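Local coordinates for protein ectonucleotide pyrophosphatase/phosphodiesterase family member 5 (Mus musculus, PDB 5VEO) that probably hydrolyses nucleotide phosphodiester or pyrophosphate bonds as a zinc-dependent ectoenzyme, at residues N113-W125 with H133-V147. The protein carries 1 engineered substitution. Numbering follows the deposited sequence.
Sequences NQRAGHASGAAMW and HDSFPTYYLPYNESV. With ZN (zinc ion), chain F; AMP (adenosine monophosphate), chain Q; NAG (2-acetamido-2-deoxy-beta-D-glucopyranose), chain I.
Strand 139-140 closes one border of the central mixed sheet of this alkaline-phosphatase-like domain, lying parallel to strand 120-123; the chain then runs on into the AMP pocket. Backbone hydrogen bonds Tyr139 N to Ser120 O, Ala122 N to Tyr139 O and Leu141 N to Ala122 O join the strands. Ahead of them, the amide of Gln114 grips the incoming chain with both ends. Its NE2 donates to Phe136 O (2.9 Å, 162° at the hydrogen), with that oxygen in the amide plane, while OE1 accepts from Thr138 N at 3.0 Å, the donor above the carbonyl plane. Ser120 OG, itself accepting from Asn113 ND2, gives OE1 a second hydrogen bond from the opposite face, fixing the amide's rotation. Replacing Gln114 with a leucine would probably leave Phe136 O and Thr138 N without these partners and Ser120 OG without its acceptor. Thr138 OG1 accepts from Ser120 N at 3.2 Å. Farther along, Met124 bends at chi2 (-52°), bringing CE to 3.6 Å from Val147 CG2. Its SD accepts a weak N-H...S hydrogen bond from Asn144 N and makes an oblique Met-aromatic contact with Tyr143. A chi1 of -176° swings the Tyr143 ring away from its own backbone N to stack on the adenine, which sits toward the ring's rim, with CE1 3.5 Å from AMP C5; an edge meets Met124 O. Next to the glycosylated Asn144, Glu145 OE2 binds zinc at 2.1 Å. With Met124 SD behind the ring and its OH hydrogen-bonded to AMP O2' and Glu174, Tyr143 is probably kept in its stacking position.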
loop_
_atom_site.group_PDB
_atom_site.type_symbol
_atom_site.label_atom_id
_atom_site.label_comp_id
_atom_site.label_asym_id
_atom_site.label_seq_id
_atom_site.Cartn_x
_atom_site.Cartn_y
_atom_site.Cartn_z
ATOM N N ASN A 113 17.577 -9.322 3.026
ATOM C CA ASN A 113 18.645 -8.452 3.500
ATOM C C ASN A 113 19.389 -9.077 4.674
ATOM O O ASN A 113 20.622 -9.015 4.746
ATOM C CB ASN A 113 18.032 -7.120 3.912
ATOM C CG ASN A 113 19.053 -6.058 4.202
ATOM O OD1 ASN A 113 19.971 -5.811 3.414
ATOM N ND2 ASN A 113 18.867 -5.378 5.318
ATOM N N GLN A 114 18.646 -9.650 5.617
ATOM C CA GLN A 114 19.260 -10.226 6.812
ATOM C C GLN A 114 19.951 -11.548 6.512
ATOM O O GLN A 114 20.994 -11.853 7.119
ATOM C CB GLN A 114 18.181 -10.346 7.887
ATOM C CG GLN A 114 17.847 -8.941 8.419
ATOM C CD GLN A 114 16.462 -8.774 9.023
ATOM O OE1 GLN A 114 15.925 -7.649 9.054
ATOM N NE2 GLN A 114 15.900 -9.858 9.560
ATOM N N ARG A 115 19.431 -12.324 5.559
ATOM C CA ARG A 115 20.136 -13.528 5.131
ATOM C C ARG A 115 21.466 -13.199 4.467
ATOM O O ARG A 115 22.375 -14.043 4.471
ATOM C CB ARG A 115 19.260 -14.346 4.177
ATOM C CG ARG A 115 18.083 -15.004 4.875
ATOM C CD ARG A 115 17.183 -15.793 3.944
ATOM N NE ARG A 115 16.096 -16.413 4.703
ATOM C CZ ARG A 115 14.951 -16.843 4.184
ATOM N NH1 ARG A 115 14.706 -16.718 2.886
ATOM N NH2 ARG A 115 14.039 -17.393 4.973
ATOM N N ALA A 116 21.611 -11.993 3.924
ATOM C CA ALA A 116 22.868 -11.526 3.355
ATOM C C ALA A 116 23.802 -10.919 4.398
ATOM O O ALA A 116 24.878 -10.424 4.033
ATOM C CB ALA A 116 22.588 -10.503 2.246
ATOM N N GLY A 117 23.414 -10.925 5.668
ATOM C CA GLY A 117 24.254 -10.447 6.745
ATOM C C GLY A 117 24.021 -9.024 7.198
ATOM O O GLY A 117 24.790 -8.527 8.028
ATOM N N HIS A 118 22.980 -8.357 6.691
ATOM C CA HIS A 118 22.679 -6.986 7.066
ATOM C C HIS A 118 21.563 -6.966 8.115
ATOM O O HIS A 118 20.996 -7.999 8.482
ATOM C CB HIS A 118 22.274 -6.163 5.830
ATOM C CG HIS A 118 23.213 -6.302 4.669
ATOM N ND1 HIS A 118 24.474 -5.746 4.662
ATOM C CD2 HIS A 118 23.069 -6.919 3.472
ATOM C CE1 HIS A 118 25.070 -6.022 3.515
ATOM N NE2 HIS A 118 24.239 -6.735 2.774
ATOM N N ALA A 119 21.275 -5.772 8.621
ATOM C CA ALA A 119 20.221 -5.560 9.606
ATOM C C ALA A 119 19.176 -4.629 9.010
ATOM O O ALA A 119 19.529 -3.671 8.338
ATOM C CB ALA A 119 20.769 -4.940 10.896
ATOM N N SER A 120 17.907 -4.914 9.272
ATOM C CA SER A 120 16.792 -4.082 8.817
ATOM C C SER A 120 16.060 -3.528 10.025
ATOM O O SER A 120 16.050 -4.143 11.093
ATOM C CB SER A 120 15.784 -4.874 7.984
ATOM O OG SER A 120 16.381 -5.747 7.050
ATOM N N GLY A 121 15.391 -2.386 9.833
ATOM C CA GLY A 121 14.587 -1.790 10.877
ATOM C C GLY A 121 13.254 -1.311 10.342
ATOM O O GLY A 121 13.192 -0.828 9.212
ATOM N N ALA A 122 12.202 -1.444 11.137
ATOM C CA ALA A 122 10.862 -1.072 10.699
ATOM C C ALA A 122 10.119 -0.387 11.828
ATOM O O ALA A 122 10.059 -0.902 12.953
ATOM C CB ALA A 122 10.077 -2.290 10.231
ATOM N N ALA A 123 9.557 0.772 11.516
ATOM C CA ALA A 123 8.802 1.594 12.451
ATOM C C ALA A 123 7.372 1.710 11.909
ATOM O O ALA A 123 7.036 2.644 11.173
ATOM C CB ALA A 123 9.464 2.924 12.624
ATOM N N MET A 124 6.562 0.703 12.233
ATOM C CA MET A 124 5.111 0.599 12.000
ATOM C C MET A 124 4.752 0.214 10.568
ATOM O O MET A 124 3.560 0.277 10.197
ATOM C CB MET A 124 4.377 1.882 12.392
ATOM C CG MET A 124 4.721 2.356 13.803
ATOM S SD MET A 124 4.517 1.044 15.020
ATOM C CE MET A 124 4.699 1.984 16.543
ATOM N N TRP A 125 5.710 -0.251 9.782
ATOM C CA TRP A 125 5.437 -0.691 8.415
ATOM C C TRP A 125 4.535 -1.925 8.411
ATOM O O TRP A 125 4.803 -2.884 9.142
ATOM C CB TRP A 125 6.754 -1.006 7.712
ATOM C CG TRP A 125 6.602 -1.354 6.263
ATOM C CD1 TRP A 125 6.330 -2.573 5.725
ATOM C CD2 TRP A 125 6.730 -0.448 5.169
ATOM N NE1 TRP A 125 6.265 -2.481 4.353
ATOM C CE2 TRP A 125 6.526 -1.185 3.989
ATOM C CE3 TRP A 125 7.006 0.914 5.077
ATOM C CZ2 TRP A 125 6.584 -0.592 2.720
ATOM C CZ3 TRP A 125 7.065 1.493 3.829
ATOM C CH2 TRP A 125 6.855 0.740 2.671
ATOM N N HIS A 133 8.243 -16.643 7.881
ATOM C CA HIS A 133 9.301 -17.645 7.750
ATOM C C HIS A 133 10.209 -17.646 8.983
ATOM O O HIS A 133 11.437 -17.681 8.886
ATOM C CB HIS A 133 10.117 -17.417 6.474
ATOM C CG HIS A 133 9.300 -17.434 5.220
ATOM N ND1 HIS A 133 8.544 -18.522 4.839
ATOM C CD2 HIS A 133 9.121 -16.497 4.259
ATOM C CE1 HIS A 133 7.930 -18.250 3.699
ATOM N NE2 HIS A 133 8.268 -17.032 3.323
ATOM N N ASP A 134 9.582 -17.599 10.155
ATOM C CA ASP A 134 10.254 -17.610 11.457
ATOM C C ASP A 134 11.158 -16.400 11.688
ATOM O O ASP A 134 12.060 -16.454 12.532
ATOM C CB ASP A 134 11.071 -18.898 11.654
ATOM C CG ASP A 134 10.199 -20.102 11.917
ATOM O OD1 ASP A 134 8.993 -19.927 12.170
ATOM O OD2 ASP A 134 10.724 -21.235 11.890
ATOM N N SER A 135 10.926 -15.279 10.993
ATOM C CA SER A 135 11.840 -14.148 11.055
ATOM C C SER A 135 11.067 -12.851 11.184
ATOM O O SER A 135 9.935 -12.730 10.703
ATOM C CB SER A 135 12.721 -14.018 9.809
ATOM O OG SER A 135 13.513 -15.160 9.593
ATOM N N PHE A 136 11.711 -11.890 11.830
ATOM C CA PHE A 136 11.297 -10.501 11.936
ATOM C C PHE A 136 12.401 -9.630 11.357
ATOM O O PHE A 136 13.544 -10.085 11.206
ATOM C CB PHE A 136 11.080 -10.083 13.401
ATOM C CG PHE A 136 9.916 -10.747 14.084
ATOM C CD1 PHE A 136 8.638 -10.212 14.003
ATOM C CD2 PHE A 136 10.112 -11.874 14.850
ATOM C CE1 PHE A 136 7.576 -10.815 14.656
ATOM C CE2 PHE A 136 9.055 -12.484 15.501
ATOM C CZ PHE A 136 7.792 -11.960 15.405
ATOM N N PRO A 137 12.113 -8.364 11.055
ATOM C CA PRO A 137 13.201 -7.391 10.903
ATOM C C PRO A 137 14.086 -7.398 12.146
ATOM O O PRO A 137 13.616 -7.626 13.263
ATOM C CB PRO A 137 12.465 -6.054 10.739
ATOM C CG PRO A 137 11.056 -6.431 10.330
ATOM C CD PRO A 137 10.800 -7.699 11.105
ATOM N N THR A 138 15.375 -7.130 11.942
ATOM C CA THR A 138 16.323 -7.088 13.063
ATOM C C THR A 138 15.805 -6.221 14.198
ATOM O O THR A 138 15.882 -6.600 15.377
ATOM C CB THR A 138 17.664 -6.551 12.590
ATOM O OG1 THR A 138 18.049 -7.240 11.401
ATOM C CG2 THR A 138 18.735 -6.716 13.700
ATOM N N TYR A 139 15.266 -5.043 13.851
ATOM C CA TYR A 139 14.624 -4.137 14.785
ATOM C C TYR A 139 13.235 -3.806 14.270
ATOM O O TYR A 139 13.073 -3.506 13.081
ATOM C CB TYR A 139 15.390 -2.820 14.946
ATOM C CG TYR A 139 16.882 -2.919 15.258
ATOM C CD1 TYR A 139 17.320 -3.064 16.559
ATOM C CD2 TYR A 139 17.837 -2.820 14.258
ATOM C CE1 TYR A 139 18.660 -3.129 16.860
ATOM C CE2 TYR A 139 19.203 -2.884 14.549
ATOM C CZ TYR A 139 19.598 -3.035 15.855
ATOM O OH TYR A 139 20.951 -3.098 16.163
ATOM N N TYR A 140 12.247 -3.804 15.160
ATOM C CA TYR A 140 10.903 -3.402 14.751
ATOM C C TYR A 140 10.111 -2.946 15.966
ATOM O O TYR A 140 10.431 -3.282 17.116
ATOM C CB TYR A 140 10.164 -4.538 14.027
ATOM C CG TYR A 140 9.793 -5.692 14.916
ATOM C CD1 TYR A 140 8.564 -5.735 15.553
ATOM C CD2 TYR A 140 10.675 -6.748 15.118
ATOM C CE1 TYR A 140 8.222 -6.803 16.393
ATOM C CE2 TYR A 140 10.345 -7.816 15.962
ATOM C CZ TYR A 140 9.117 -7.837 16.582
ATOM O OH TYR A 140 8.793 -8.892 17.415
ATOM N N LEU A 141 9.076 -2.198 15.697
ATOM C CA LEU A 141 8.120 -1.773 16.711
ATOM C C LEU A 141 6.819 -2.558 16.593
ATOM O O LEU A 141 6.272 -2.677 15.490
ATOM C CB LEU A 141 7.817 -0.281 16.579
ATOM C CG LEU A 141 9.014 0.682 16.503
ATOM C CD1 LEU A 141 8.551 2.137 16.372
ATOM C CD2 LEU A 141 9.944 0.508 17.710
ATOM N N PRO A 142 6.268 -3.090 17.680
ATOM C CA PRO A 142 4.883 -3.577 17.635
ATOM C C PRO A 142 3.950 -2.486 17.136
ATOM O O PRO A 142 4.047 -1.334 17.551
ATOM C CB PRO A 142 4.600 -3.942 19.098
ATOM C CG PRO A 142 5.948 -4.204 19.666
ATOM C CD PRO A 142 6.810 -3.159 19.040
ATOM N N TYR A 143 3.057 -2.830 16.208
ATOM C CA TYR A 143 2.242 -1.782 15.604
ATOM C C TYR A 143 1.414 -1.066 16.667
ATOM O O TYR A 143 0.709 -1.692 17.474
ATOM C CB TYR A 143 1.304 -2.315 14.519
ATOM C CG TYR A 143 0.561 -1.155 13.887
ATOM C CD1 TYR A 143 -0.741 -0.855 14.239
ATOM C CD2 TYR A 143 1.216 -0.296 13.012
ATOM C CE1 TYR A 143 -1.408 0.227 13.686
ATOM C CE2 TYR A 143 0.562 0.799 12.455
ATOM C CZ TYR A 143 -0.749 1.073 12.826
ATOM O OH TYR A 143 -1.401 2.157 12.266
ATOM N N ASN A 144 1.474 0.261 16.633
ATOM C CA ASN A 144 0.704 1.079 17.560
ATOM C C ASN A 144 0.514 2.438 16.904
ATOM O O ASN A 144 1.457 3.230 16.820
ATOM C CB ASN A 144 1.408 1.186 18.908
ATOM C CG ASN A 144 0.558 1.883 19.941
ATOM O OD1 ASN A 144 -0.195 2.797 19.614
ATOM N ND2 ASN A 144 0.666 1.456 21.198
ATOM N N GLU A 145 -0.707 2.698 16.446
ATOM C CA GLU A 145 -1.009 3.927 15.722
ATOM C C GLU A 145 -0.815 5.174 16.575
ATOM O O GLU A 145 -0.655 6.274 16.022
ATOM C CB GLU A 145 -2.447 3.835 15.202
ATOM C CG GLU A 145 -2.850 4.966 14.318
ATOM C CD GLU A 145 -4.112 4.652 13.552
ATOM O OE1 GLU A 145 -4.870 3.774 14.014
ATOM O OE2 GLU A 145 -4.335 5.253 12.476
ATOM N N SER A 146 -0.835 5.032 17.911
ATOM C CA SER A 146 -0.690 6.168 18.818
ATOM C C SER A 146 0.737 6.671 18.941
ATOM O O SER A 146 0.946 7.742 19.522
ATOM C CB SER A 146 -1.192 5.794 20.210
ATOM O OG SER A 146 -2.559 5.438 20.146
ATOM N N VAL A 147 1.721 5.923 18.457
ATOM C CA VAL A 147 3.102 6.369 18.562
ATOM C C VAL A 147 3.308 7.517 17.588
ATOM O O VAL A 147 2.959 7.420 16.402
ATOM C CB VAL A 147 4.071 5.211 18.288
ATOM C CG1 VAL A 147 5.497 5.702 18.265
ATOM C CG2 VAL A 147 3.918 4.128 19.346
HETATM ZN ZN ZN F . -5.670 4.780 10.939
HETATM P P AMP Q . -5.839 1.400 4.110
HETATM O O1P AMP Q . -6.074 0.219 3.217
HETATM O O2P AMP Q . -7.125 2.204 4.337
HETATM O O3P AMP Q . -4.713 2.308 3.623
HETATM O "O5'" AMP Q . -5.375 0.868 5.547
HETATM C "C5'" AMP Q . -4.600 1.732 6.391
HETATM C "C4'" AMP Q . -4.901 1.576 7.855
HETATM O "O4'" AMP Q . -4.300 0.372 8.313
HETATM C "C3'" AMP Q . -4.295 2.684 8.718
HETATM O "O3'" AMP Q . -5.301 3.558 9.181
HETATM C "C2'" AMP Q . -3.645 1.955 9.898
HETATM O "O2'" AMP Q . -4.019 2.423 11.165
HETATM C "C1'" AMP Q . -4.062 0.513 9.691
HETATM N N9 AMP Q . -3.041 -0.435 10.079
HETATM C C8 AMP Q . -1.823 -0.601 9.537
HETATM N N7 AMP Q . -1.175 -1.611 10.169
HETATM C C5 AMP Q . -2.028 -2.078 11.118
HETATM C C6 AMP Q . -2.007 -3.140 12.144
HETATM N N6 AMP Q . -0.917 -3.916 12.283
HETATM N N1 AMP Q . -3.091 -3.306 12.922
HETATM C C2 AMP Q . -4.196 -2.549 12.804
HETATM N N3 AMP Q . -4.304 -1.568 11.893
HETATM C C4 AMP Q . -3.250 -1.300 11.058
HETATM C C1 NAG I . -0.123 2.061 22.234
HETATM C C2 NAG I . -0.537 1.037 23.283
HETATM C C3 NAG I . -1.514 1.672 24.243
HETATM C C4 NAG I . -0.877 2.882 24.908
HETATM C C5 NAG I . -0.244 3.864 23.914
HETATM C C6 NAG I . 0.688 4.809 24.649
HETATM C C7 NAG I . -0.826 -1.395 23.054
HETATM C C8 NAG I . -1.538 -2.493 22.318
HETATM N N2 NAG I . -1.125 -0.147 22.676
HETATM O O3 NAG I . -1.864 0.726 25.247
HETATM O O4 NAG I . -1.870 3.581 25.647
HETATM O O5 NAG I . 0.527 3.198 22.888
HETATM O O6 NAG I . 1.741 5.326 23.848
HETATM O O7 NAG I . -0.019 -1.629 23.950
HETATM O O HOH W 1 13.615 -16.840 7.572
HETATM O O HOH W 2 6.967 -1.966 13.081
HETATM O O HOH W 3 -7.554 3.483 11.521
HETATM O O HOH W 4 -6.887 4.435 13.069
HETATM O O HOH W 5 -6.207 6.464 12.527
#